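Local atomic coordinates of putative dioxygenase (1H-3-hydroxy-4-oxoquinaldine 2,4-dioxygenase) (Mycobacteroides abscessus subsp. abscessus, PDB entry 6RA3), a protein that cleaves the quinolone ring of the Pseudomonas quinolone signal with O2, releasing N-octanoylanthranilate and carbon monoxide. Residues G22-V26 against A260-L264; R50-V54 against L81-V87; R53-R57 against E73-T78; E86-F90 against L109-R113. All blocks are in the same frame, centred on the assembly; numbering follows the deposited sequence.

Interaction 1 of 4, residues G22-V26 against A260-L264; sequences GPVFV and AIDLL
The ring of F25 is the bump of this contact, and the hollow that receives it is formed by A260, I261 and L264, which lie on the same flank of helix 253-266. With CG anti to the carbonyl carbon (chi1 -72°), the ring reaches out from strand 24-28 toward the helix. Its leading edge does the touching. CE1 lies 3.6 Å from CD1 of L264. CE1 also comes within 4.0 Å of CB of A260, while the backbone O of A260 approaches the ring edge close to its plane, 3.8 Å from CE1. The third wall is I261, whose CG1 stands 4.0 Å from CZ and whose side chain crosses the ring at about a right angle. L264 CD1 also serves a second partner: it fits between the phenyl ring and P23, 3.8 Å from the proline CB. CG of L264 is anti to its own backbone N (chi1 -176°), which sends the branch outward from the helix into this gap. No hydrogen bond crosses the interface. The short strand and helix segments run at 131° to each other, their axes 10.7 Å apart, while A260 also packs on I93 and M118 of neighbouring strands. This is the C-terminal helix lying against the central sheet, as in the alpha/beta-hydrolase fold.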
loop_
_atom_site.group_PDB
_atom_site.type_symbol
_atom_site.label_atom_id
_atom_site.label_comp_id
_atom_site.label_asym_id
_atom_site.label_seq_id
_atom_site.Cartn_x
_atom_site.Cartn_y
_atom_site.Cartn_z
ATOM N N GLY A 22 -7.043 -9.484 26.298
ATOM C CA GLY A 22 -7.039 -10.924 26.192
ATOM C C GLY A 22 -6.043 -11.377 25.146
ATOM O O GLY A 22 -5.221 -10.586 24.665
ATOM N N PRO A 23 -6.098 -12.662 24.778
ATOM C CA PRO A 23 -5.175 -13.172 23.759
ATOM C C PRO A 23 -5.405 -12.533 22.405
ATOM O O PRO A 23 -6.538 -12.241 22.011
ATOM C CB PRO A 23 -5.480 -14.677 23.710
ATOM C CG PRO A 23 -6.126 -14.980 25.009
ATOM C CD PRO A 23 -6.926 -13.742 25.342
ATOM N N VAL A 24 -4.299 -12.370 21.686
ATOM C CA VAL A 24 -4.277 -11.782 20.355
ATOM C C VAL A 24 -4.507 -12.886 19.327
ATOM O O VAL A 24 -3.897 -13.961 19.407
ATOM C CB VAL A 24 -2.929 -11.071 20.135
ATOM C CG1 VAL A 24 -2.788 -10.478 18.711
ATOM C CG2 VAL A 24 -2.725 -10.019 21.212
ATOM N N PHE A 25 -5.385 -12.638 18.359
ATOM C CA PHE A 25 -5.429 -13.502 17.183
ATOM C C PHE A 25 -4.241 -13.218 16.253
ATOM O O PHE A 25 -3.997 -12.068 15.875
ATOM C CB PHE A 25 -6.728 -13.310 16.430
ATOM C CG PHE A 25 -7.926 -13.879 17.129
ATOM C CD1 PHE A 25 -7.905 -15.173 17.631
ATOM C CD2 PHE A 25 -9.078 -13.121 17.284
ATOM C CE1 PHE A 25 -9.012 -15.707 18.263
ATOM C CE2 PHE A 25 -10.188 -13.648 17.918
ATOM C CZ PHE A 25 -10.155 -14.941 18.410
ATOM N N VAL A 26 -3.503 -14.267 15.871
ATOM C CA VAL A 26 -2.392 -14.145 14.925
ATOM C C VAL A 26 -2.712 -15.031 13.732
ATOM O O VAL A 26 -2.794 -16.263 13.859
ATOM C CB VAL A 26 -1.036 -14.504 15.546
ATOM C CG1 VAL A 26 0.072 -14.389 14.497
ATOM C CG2 VAL A 26 -0.722 -13.613 16.717
ATOM N N ALA A 260 -12.930 -19.559 15.976
ATOM C CA ALA A 260 -11.763 -19.040 16.683
ATOM C C ALA A 260 -12.164 -18.337 17.972
ATOM O O ALA A 260 -11.487 -18.456 18.997
ATOM C CB ALA A 260 -10.987 -18.073 15.779
ATOM N N ILE A 261 -13.221 -17.541 17.927
ATOM C CA ILE A 261 -13.644 -16.833 19.132
ATOM C C ILE A 261 -14.067 -17.848 20.198
ATOM O O ILE A 261 -13.614 -17.798 21.354
ATOM C CB ILE A 261 -14.750 -15.817 18.778
ATOM C CG1 ILE A 261 -14.130 -14.648 17.987
ATOM C CG2 ILE A 261 -15.440 -15.297 20.017
ATOM C CD1 ILE A 261 -15.039 -14.042 16.949
ATOM N N ASP A 262 -14.863 -18.843 19.793
ATOM C CA ASP A 262 -15.242 -19.928 20.705
ATOM C C ASP A 262 -14.014 -20.643 21.282
ATOM O O ASP A 262 -13.920 -20.869 22.496
ATOM C CB ASP A 262 -16.134 -20.918 19.969
ATOM C CG ASP A 262 -16.474 -22.123 20.823
ATOM O OD1 ASP A 262 -17.405 -22.010 21.649
ATOM O OD2 ASP A 262 -15.796 -23.171 20.686
ATOM N N LEU A 263 -13.070 -21.032 20.420
ATOM C CA LEU A 263 -11.843 -21.675 20.886
ATOM C C LEU A 263 -11.133 -20.831 21.934
ATOM O O LEU A 263 -10.683 -21.341 22.973
ATOM C CB LEU A 263 -10.915 -21.928 19.685
ATOM C CG LEU A 263 -9.503 -22.461 19.981
ATOM C CD1 LEU A 263 -9.583 -23.814 20.662
ATOM C CD2 LEU A 263 -8.677 -22.572 18.686
ATOM N N LEU A 264 -11.003 -19.527 21.659
ATOM C CA LEU A 264 -10.340 -18.625 22.593
ATOM C C LEU A 264 -11.096 -18.584 23.913
ATOM O O LEU A 264 -10.503 -18.703 24.993
ATOM C CB LEU A 264 -10.244 -17.229 21.973
ATOM C CG LEU A 264 -9.500 -16.148 22.761
ATOM C CD1 LEU A 264 -8.781 -15.178 21.812
ATOM C CD2 LEU A 264 -10.458 -15.375 23.641
#

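Interaction 2 of 4, residues R50-V54 against L81-V87; sequences RTVRV and LLDALEV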
loop_
_atom_site.group_PDB
_atom_site.type_symbol
_atom_site.label_atom_id
_atom_site.label_comp_id
_atom_site.label_asym_id
_atom_site.label_seq_id
_atom_site.Cartn_x
_atom_site.Cartn_y
_atom_site.Cartn_z
ATOM N N ARG A 50 -7.455 -7.895 19.613
ATOM C CA ARG A 50 -6.332 -7.452 18.806
ATOM C C ARG A 50 -5.980 -8.583 17.870
ATOM O O ARG A 50 -5.791 -9.721 18.310
ATOM C CB ARG A 50 -5.128 -7.093 19.670
ATOM C CG ARG A 50 -3.884 -6.570 18.897
ATOM C CD ARG A 50 -2.688 -6.375 19.824
ATOM N NE ARG A 50 -1.558 -5.777 19.145
ATOM C CZ ARG A 50 -0.395 -5.506 19.717
ATOM N NH1 ARG A 50 -0.187 -5.795 20.977
ATOM N NH2 ARG A 50 0.569 -4.933 19.010
ATOM N N THR A 51 -5.961 -8.275 16.577
ATOM C CA THR A 51 -5.631 -9.225 15.525
ATOM C C THR A 51 -4.391 -8.746 14.776
ATOM O O THR A 51 -4.346 -7.602 14.308
ATOM C CB THR A 51 -6.818 -9.366 14.594
ATOM O OG1 THR A 51 -7.906 -9.929 15.336
ATOM C CG2 THR A 51 -6.480 -10.253 13.378
ATOM N N VAL A 52 -3.379 -9.611 14.698
ATOM C CA VAL A 52 -2.125 -9.362 13.984
ATOM C C VAL A 52 -2.085 -10.363 12.837
ATOM O O VAL A 52 -2.020 -11.578 13.074
ATOM C CB VAL A 52 -0.893 -9.520 14.895
ATOM C CG1 VAL A 52 0.417 -9.459 14.080
ATOM C CG2 VAL A 52 -0.874 -8.504 15.994
ATOM N N ARG A 53 -2.167 -9.873 11.606
ATOM C CA ARG A 53 -2.050 -10.734 10.433
ATOM C C ARG A 53 -0.595 -10.735 9.976
ATOM O O ARG A 53 0.011 -9.671 9.832
ATOM C CB ARG A 53 -2.969 -10.279 9.306
ATOM C CG ARG A 53 -4.433 -10.257 9.651
ATOM C CD ARG A 53 -5.270 -10.054 8.416
ATOM N NE ARG A 53 -5.084 -8.693 7.919
ATOM C CZ ARG A 53 -5.507 -8.249 6.744
ATOM N NH1 ARG A 53 -6.149 -9.049 5.902
ATOM N NH2 ARG A 53 -5.292 -6.985 6.418
ATOM N N VAL A 54 -0.024 -11.928 9.787
ATOM C CA VAL A 54 1.412 -12.076 9.583
ATOM C C VAL A 54 1.670 -12.717 8.228
ATOM O O VAL A 54 1.022 -13.695 7.851
ATOM C CB VAL A 54 2.066 -12.912 10.695
ATOM C CG1 VAL A 54 3.529 -13.156 10.375
ATOM C CG2 VAL A 54 1.935 -12.232 12.025
ATOM N N LEU A 81 8.459 -11.293 15.618
ATOM C CA LEU A 81 7.562 -10.170 15.354
ATOM C C LEU A 81 6.654 -9.904 16.552
ATOM O O LEU A 81 6.458 -8.753 16.951
ATOM C CB LEU A 81 6.716 -10.456 14.117
ATOM C CG LEU A 81 5.851 -9.289 13.642
ATOM C CD1 LEU A 81 6.725 -8.268 12.909
ATOM C CD2 LEU A 81 4.745 -9.775 12.779
ATOM N N LEU A 82 6.103 -10.956 17.148
ATOM C CA LEU A 82 5.164 -10.767 18.257
ATOM C C LEU A 82 5.852 -10.178 19.498
ATOM O O LEU A 82 5.291 -9.289 20.166
ATOM C CB LEU A 82 4.473 -12.096 18.553
ATOM C CG LEU A 82 3.649 -12.572 17.358
ATOM C CD1 LEU A 82 3.132 -14.046 17.461
ATOM C CD2 LEU A 82 2.434 -11.678 17.091
ATOM N N ASP A 83 7.062 -10.650 19.819
ATOM C CA ASP A 83 7.871 -10.030 20.861
ATOM C C ASP A 83 8.120 -8.553 20.573
ATOM O O ASP A 83 8.073 -7.728 21.485
ATOM C CB ASP A 83 9.202 -10.761 21.000
ATOM C CG ASP A 83 9.050 -12.193 21.525
ATOM O OD1 ASP A 83 7.921 -12.601 21.883
ATOM O OD2 ASP A 83 10.074 -12.916 21.553
ATOM N N ALA A 84 8.401 -8.202 19.309
ATOM C CA ALA A 84 8.624 -6.805 18.960
ATOM C C ALA A 84 7.342 -5.985 19.113
ATOM O O ALA A 84 7.391 -4.815 19.514
ATOM C CB ALA A 84 9.167 -6.693 17.532
ATOM N N LEU A 85 6.191 -6.576 18.803
ATOM C CA LEU A 85 4.902 -5.894 18.935
ATOM C C LEU A 85 4.305 -5.997 20.339
ATOM O O LEU A 85 3.141 -5.614 20.534
ATOM C CB LEU A 85 3.911 -6.450 17.932
ATOM C CG LEU A 85 4.256 -6.263 16.449
ATOM C CD1 LEU A 85 3.339 -7.098 15.575
ATOM C CD2 LEU A 85 4.163 -4.799 16.060
ATOM N N GLU A 86 5.097 -6.474 21.299
ATOM C CA GLU A 86 4.691 -6.769 22.676
ATOM C C GLU A 86 3.329 -7.452 22.742
ATOM O O GLU A 86 2.429 -7.062 23.498
ATOM C CB GLU A 86 4.700 -5.509 23.518
ATOM C CG GLU A 86 6.023 -4.820 23.529
ATOM C CD GLU A 86 5.939 -3.469 24.210
ATOM O OE1 GLU A 86 5.702 -3.437 25.452
ATOM O OE2 GLU A 86 6.092 -2.450 23.483
ATOM N N VAL A 87 3.187 -8.495 21.944
ATOM C CA VAL A 87 2.065 -9.407 22.058
ATOM C C VAL A 87 2.457 -10.427 23.110
ATOM O O VAL A 87 3.508 -11.065 22.998
ATOM C CB VAL A 87 1.749 -10.077 20.721
ATOM C CG1 VAL A 87 0.742 -11.197 20.919
ATOM C CG2 VAL A 87 1.221 -9.037 19.735
#
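R50 reaches the end of helix 71-84 and hydrogen-bonds the carbonyl O of L85. The better of two bonds comes from NH2, 3.1 Å from L85 O with 144° at the hydrogen; it uses a lone pair in the carbonyl plane, although the oxygen sits 21° out of the guanidinium plane. NH1 adds a weak bond to the same O at 3.4 Å. Full extension of the arginine chain, with CG anti to the backbone N, carries the group this far. NH2 also forms a salt bridge with D16, so a carboxylate and a helix-end carbonyl share it, and CG2 of V87 lies over one face of the guanidinium, 3.7 Å from NH1. The helix closes in a Schellman motif around E86, which has positive phi: V87 N bonds to L82 O at 2.9 Å, and E86 N bonds weakly to D83 O. The carboxylate of E86 turns elsewhere, accepting from W144 NE1 and F177 N of the second subunit. Deeper in, the contact is apolar. V52 CG1 and L85 CD1 meet tip to tip at 4.0 Å, as do V54 CG2 and L81 CD2 at 3.8 Å, and L82 CD2 is a looser neighbour of V52. Helix 71-84 thus packs against strand 51-54, with L82 also touching V26 of strand 24-28, and L81 and L85 touching F14 of strand 10-17.

Interaction 3 of 4, residues R53-R57 against E73-T78; sequences RVCWR and EMAADT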
loop_
_atom_site.group_PDB
_atom_site.type_symbol
_atom_site.label_atom_id
_atom_site.label_comp_id
_atom_site.label_asym_id
_atom_site.label_seq_id
_atom_site.Cartn_x
_atom_site.Cartn_y
_atom_site.Cartn_z
ATOM N N ARG A 53 -2.167 -9.873 11.606
ATOM C CA ARG A 53 -2.050 -10.734 10.433
ATOM C C ARG A 53 -0.595 -10.735 9.976
ATOM O O ARG A 53 0.011 -9.671 9.832
ATOM C CB ARG A 53 -2.969 -10.279 9.306
ATOM C CG ARG A 53 -4.433 -10.257 9.651
ATOM C CD ARG A 53 -5.270 -10.054 8.416
ATOM N NE ARG A 53 -5.084 -8.693 7.919
ATOM C CZ ARG A 53 -5.507 -8.249 6.744
ATOM N NH1 ARG A 53 -6.149 -9.049 5.902
ATOM N NH2 ARG A 53 -5.292 -6.985 6.418
ATOM N N VAL A 54 -0.024 -11.928 9.787
ATOM C CA VAL A 54 1.412 -12.076 9.583
ATOM C C VAL A 54 1.670 -12.717 8.228
ATOM O O VAL A 54 1.022 -13.695 7.851
ATOM C CB VAL A 54 2.066 -12.912 10.695
ATOM C CG1 VAL A 54 3.529 -13.156 10.375
ATOM C CG2 VAL A 54 1.935 -12.232 12.025
ATOM N N CYS A 55 2.637 -12.161 7.510
ATOM C CA CYS A 55 3.114 -12.707 6.249
ATOM C C CYS A 55 4.398 -13.483 6.509
ATOM O O CYS A 55 5.183 -13.113 7.378
ATOM C CB CYS A 55 3.394 -11.588 5.236
ATOM S SG CYS A 55 1.976 -10.712 4.572
ATOM N N TRP A 56 4.593 -14.582 5.771
ATOM C CA TRP A 56 5.880 -15.270 5.793
ATOM C C TRP A 56 6.962 -14.420 5.118
ATOM O O TRP A 56 6.679 -13.557 4.282
ATOM C CB TRP A 56 5.780 -16.617 5.069
ATOM C CG TRP A 56 4.655 -17.473 5.516
ATOM C CD1 TRP A 56 3.629 -17.955 4.748
ATOM C CD2 TRP A 56 4.429 -17.952 6.845
ATOM N NE1 TRP A 56 2.785 -18.711 5.522
ATOM C CE2 TRP A 56 3.254 -18.718 6.814
ATOM C CE3 TRP A 56 5.117 -17.809 8.059
ATOM C CZ2 TRP A 56 2.741 -19.340 7.956
ATOM C CZ3 TRP A 56 4.597 -18.416 9.188
ATOM C CH2 TRP A 56 3.437 -19.192 9.122
ATOM N N ARG A 57 8.205 -14.661 5.512
ATOM C CA ARG A 57 9.342 -14.097 4.797
ATOM C C ARG A 57 9.224 -14.417 3.312
ATOM O O ARG A 57 8.694 -15.455 2.922
ATOM C CB ARG A 57 10.669 -14.601 5.400
ATOM C CG ARG A 57 11.074 -16.041 5.080
ATOM C CD ARG A 57 12.485 -16.337 5.555
ATOM N NE ARG A 57 12.717 -16.088 6.970
ATOM C CZ ARG A 57 13.890 -16.259 7.559
ATOM N NH1 ARG A 57 14.941 -16.658 6.850
ATOM N NH2 ARG A 57 14.029 -16.027 8.853
ATOM N N GLU A 73 12.124 -21.301 10.401
ATOM C CA GLU A 73 12.213 -19.864 10.144
ATOM C C GLU A 73 10.834 -19.201 10.226
ATOM O O GLU A 73 10.705 -18.090 10.739
ATOM C CB GLU A 73 12.847 -19.613 8.767
ATOM C CG GLU A 73 14.343 -19.820 8.711
ATOM C CD GLU A 73 14.754 -21.284 8.890
ATOM O OE1 GLU A 73 14.045 -22.171 8.359
ATOM O OE2 GLU A 73 15.771 -21.541 9.582
ATOM N N MET A 74 9.803 -19.853 9.710
ATOM C CA MET A 74 8.465 -19.276 9.771
ATOM C C MET A 74 8.049 -19.028 11.221
ATOM O O MET A 74 7.485 -17.976 11.545
ATOM C CB MET A 74 7.489 -20.200 9.045
ATOM C CG MET A 74 7.645 -20.173 7.519
ATOM S SD MET A 74 7.112 -21.700 6.722
ATOM C CE MET A 74 5.496 -21.262 6.138
ATOM N N ALA A 75 8.404 -19.947 12.114
ATOM C CA ALA A 75 8.120 -19.838 13.536
ATOM C C ALA A 75 9.046 -18.861 14.248
ATOM O O ALA A 75 8.606 -18.108 15.127
ATOM C CB ALA A 75 8.241 -21.217 14.182
ATOM N N ALA A 76 10.330 -18.865 13.904
ATOM C CA ALA A 76 11.244 -17.929 14.529
ATOM C C ALA A 76 10.880 -16.501 14.149
ATOM O O ALA A 76 11.032 -15.594 14.965
ATOM C CB ALA A 76 12.692 -18.233 14.131
ATOM N N ASP A 77 10.419 -16.290 12.900
ATOM C CA ASP A 77 10.074 -14.944 12.423
ATOM C C ASP A 77 8.791 -14.442 13.082
ATOM O O ASP A 77 8.702 -13.275 13.487
ATOM C CB ASP A 77 9.841 -14.904 10.904
ATOM C CG ASP A 77 11.074 -15.224 10.064
ATOM O OD1 ASP A 77 10.859 -15.485 8.858
ATOM O OD2 ASP A 77 12.207 -15.200 10.577
ATOM N N THR A 78 7.759 -15.295 13.113
ATOM C CA THR A 78 6.472 -14.910 13.667
ATOM C C THR A 78 6.607 -14.608 15.143
ATOM O O THR A 78 6.066 -13.610 15.630
ATOM C CB THR A 78 5.454 -16.021 13.426
ATOM O OG1 THR A 78 5.259 -16.201 12.019
ATOM C CG2 THR A 78 4.088 -15.701 14.095
HETATM O O HOH W 1 6.628 -14.724 9.550
HETATM O O HOH W 2 8.612 -16.093 8.128
#
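R57 and D77 form a salt bridge made of two nearly straight hydrogen bonds. NE donates to OD1 at 2.7 Å (163° at the hydrogen) and NH2 to OD2 at 2.6 Å, each oxygen offering its syn lone pair. The guanidinium presents its NE side, and the two planes lie only 9° apart, so the pair forms one almost flat unit. The chain gets there by a bend: CG sits between the backbone N and the carbonyl carbon (chi1 75°), and a further kink follows at chi3. CB of E73 lies over the centre of one guanidinium face, 3.7 Å from CZ, while the carboxylate of E73 leads away and OE1 accepts from G70 N. N8 ND2 gives D77 OD2 a further hydrogen bond.

The aromatic contacts belong to W56. M74 crosses its indole at about a right angle, and its CE methyl sits over one face, 3.6 Å from the centroid of the five-membered ring, in a CH-pi contact; SD stands higher above the six-membered ring, in a Met-aromatic contact. CB of M74 presses against W56 CZ3 at 3.4 Å. The indole NE1 is held by S29 O.

A second set of polar contacts centres on T78. Its OG1 donates to M74 O at 2.9 Å, and a water bridges C55 O and T78 OG1, donating to both; the same OG1 lies beside V54 CG1.

Two bonds in one plane fix both the rotation and the direction of R57, and the guanidinium's positive charge would probably favour the ionised form of D77 in this largely buried contact.

Interaction 4 of 4, residues E86-F90 against L109-R113; sequences EVDSF and LGAQR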
loop_
_atom_site.group_PDB
_atom_site.type_symbol
_atom_site.label_atom_id
_atom_site.label_comp_id
_atom_site.label_asym_id
_atom_site.label_seq_id
_atom_site.Cartn_x
_atom_site.Cartn_y
_atom_site.Cartn_z
ATOM N N GLU A 86 5.097 -6.474 21.299
ATOM C CA GLU A 86 4.691 -6.769 22.676
ATOM C C GLU A 86 3.329 -7.452 22.742
ATOM O O GLU A 86 2.429 -7.062 23.498
ATOM C CB GLU A 86 4.700 -5.509 23.518
ATOM C CG GLU A 86 6.023 -4.820 23.529
ATOM C CD GLU A 86 5.939 -3.469 24.210
ATOM O OE1 GLU A 86 5.702 -3.437 25.452
ATOM O OE2 GLU A 86 6.092 -2.450 23.483
ATOM N N VAL A 87 3.187 -8.495 21.944
ATOM C CA VAL A 87 2.065 -9.407 22.058
ATOM C C VAL A 87 2.457 -10.427 23.110
ATOM O O VAL A 87 3.508 -11.065 22.998
ATOM C CB VAL A 87 1.749 -10.077 20.721
ATOM C CG1 VAL A 87 0.742 -11.197 20.919
ATOM C CG2 VAL A 87 1.221 -9.037 19.735
ATOM N N ASP A 88 1.650 -10.541 24.158
ATOM C CA ASP A 88 1.892 -11.594 25.137
ATOM C C ASP A 88 1.180 -12.866 24.685
ATOM O O ASP A 88 1.659 -13.563 23.779
ATOM C CB ASP A 88 1.452 -11.161 26.540
ATOM C CG ASP A 88 1.947 -12.131 27.628
ATOM O OD1 ASP A 88 2.652 -13.127 27.289
ATOM O OD2 ASP A 88 1.650 -11.891 28.823
ATOM N N SER A 89 0.033 -13.180 25.274
ATOM C CA SER A 89 -0.629 -14.428 24.941
ATOM C C SER A 89 -1.374 -14.279 23.623
ATOM O O SER A 89 -1.951 -13.228 23.325
ATOM C CB SER A 89 -1.580 -14.868 26.057
ATOM O OG SER A 89 -2.606 -13.915 26.290
ATOM N N PHE A 90 -1.352 -15.339 22.820
ATOM C CA PHE A 90 -1.925 -15.240 21.497
ATOM C C PHE A 90 -2.361 -16.602 21.008
ATOM O O PHE A 90 -1.892 -17.646 21.470
ATOM C CB PHE A 90 -0.944 -14.580 20.505
ATOM C CG PHE A 90 0.366 -15.328 20.292
ATOM C CD1 PHE A 90 1.476 -15.062 21.078
ATOM C CD2 PHE A 90 0.494 -16.229 19.256
ATOM C CE1 PHE A 90 2.704 -15.718 20.845
ATOM C CE2 PHE A 90 1.708 -16.879 19.009
ATOM C CZ PHE A 90 2.802 -16.623 19.797
ATOM N N LEU A 109 6.861 -21.926 22.783
ATOM C CA LEU A 109 6.520 -20.881 23.745
ATOM C C LEU A 109 5.728 -21.384 24.945
ATOM O O LEU A 109 5.710 -20.708 25.985
ATOM C CB LEU A 109 5.710 -19.780 23.057
ATOM C CG LEU A 109 6.438 -19.032 21.949
ATOM C CD1 LEU A 109 5.467 -18.113 21.228
ATOM C CD2 LEU A 109 7.629 -18.282 22.493
ATOM N N GLY A 110 5.059 -22.522 24.808
ATOM C CA GLY A 110 4.305 -23.109 25.890
ATOM C C GLY A 110 2.857 -22.677 25.843
ATOM O O GLY A 110 2.460 -21.776 25.093
ATOM N N ALA A 111 2.057 -23.341 26.687
ATOM C CA ALA A 111 0.603 -23.226 26.659
ATOM C C ALA A 111 0.078 -22.007 27.406
ATOM O O ALA A 111 -1.102 -21.675 27.247
ATOM C CB ALA A 111 -0.032 -24.492 27.244
ATOM N N GLN A 112 0.913 -21.340 28.215
ATOM C CA GLN A 112 0.504 -20.086 28.850
ATOM C C GLN A 112 0.625 -18.919 27.872
ATOM O O GLN A 112 -0.296 -18.099 27.760
ATOM C CB GLN A 112 1.342 -19.824 30.108
ATOM C CG GLN A 112 1.136 -20.839 31.277
ATOM C CD GLN A 112 1.917 -22.164 31.114
ATOM O OE1 GLN A 112 3.104 -22.170 30.762
ATOM N NE2 GLN A 112 1.242 -23.289 31.378
ATOM N N ARG A 113 1.740 -18.857 27.130
ATOM C CA ARG A 113 1.901 -17.841 26.092
ATOM C C ARG A 113 1.024 -18.142 24.882
ATOM O O ARG A 113 0.445 -17.226 24.293
ATOM C CB ARG A 113 3.371 -17.736 25.684
ATOM C CG ARG A 113 3.659 -16.818 24.468
ATOM C CD ARG A 113 3.853 -15.370 24.904
ATOM N NE ARG A 113 4.162 -14.463 23.792
ATOM C CZ ARG A 113 5.390 -14.137 23.382
ATOM N NH1 ARG A 113 6.477 -14.640 23.965
ATOM N NH2 ARG A 113 5.526 -13.287 22.378
#
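R113 and the D88 carbonyl join two loops of the alpha/beta-hydrolase fold, one leading into strand 90-95 and the other into strand 116-120. From CB the arginine chain sets off with CG anti to the backbone N, then bends at chi2 (87°) toward the 86-90 loop. CG lies 3.9 Å from CE1 of F90 and about as far from D88 O. CD comes nearer, meeting D88 OD1 at 3.5 Å. NE then donates to D88 O at 2.7 Å, a bond with 134° at the hydrogen; the oxygen lies in the guanidinium plane, but the donor stands above the carbonyl plane. The same NE approaches the edge of the F90 ring, close to its plane, 3.5 Å from CE1, with ring and guanidinium 80° apart. The D88 carboxylate lies well outside the guanidinium plane, so it can contribute only a charge nearby. NH2, at the tip, lies 3.1 Å from V87 O and forms a salt bridge with D83, in the last turn of helix 71-84. The backbone of R113 takes part as well: its O accepts from F90 N at 3.0 Å, and CA of S89 makes a CH...O contact with it. Beyond the arginine, the F90 ring crosses L109 at about a right angle, with CD1 of L109 near the ring plane, 3.4 Å from CZ.

In the fold
Interactions 1 and 2 meet in the sheet, where F25 O lies 2.8 Å from V52 N on neighbouring strands 24-28 and 51-54. Interactions 2 and 3 share V54 and use the same strand and helix 71-84, their centres 11 Å apart. From the end of that helix D83 OD1 holds R113 NH2 at 2.5 Å, joining interaction 2 to interaction 4, which in turn touches interaction 1 through V24 N and S89 O. Interaction 3 is nearest the active site: M74 is about 7 Å, side chain to side chain, from the substrate-binding H97, and W56 about 12 Å from H246. Interaction 2 lies away from these residues, though its R50 side chain is about 9 Å from a bound product molecule.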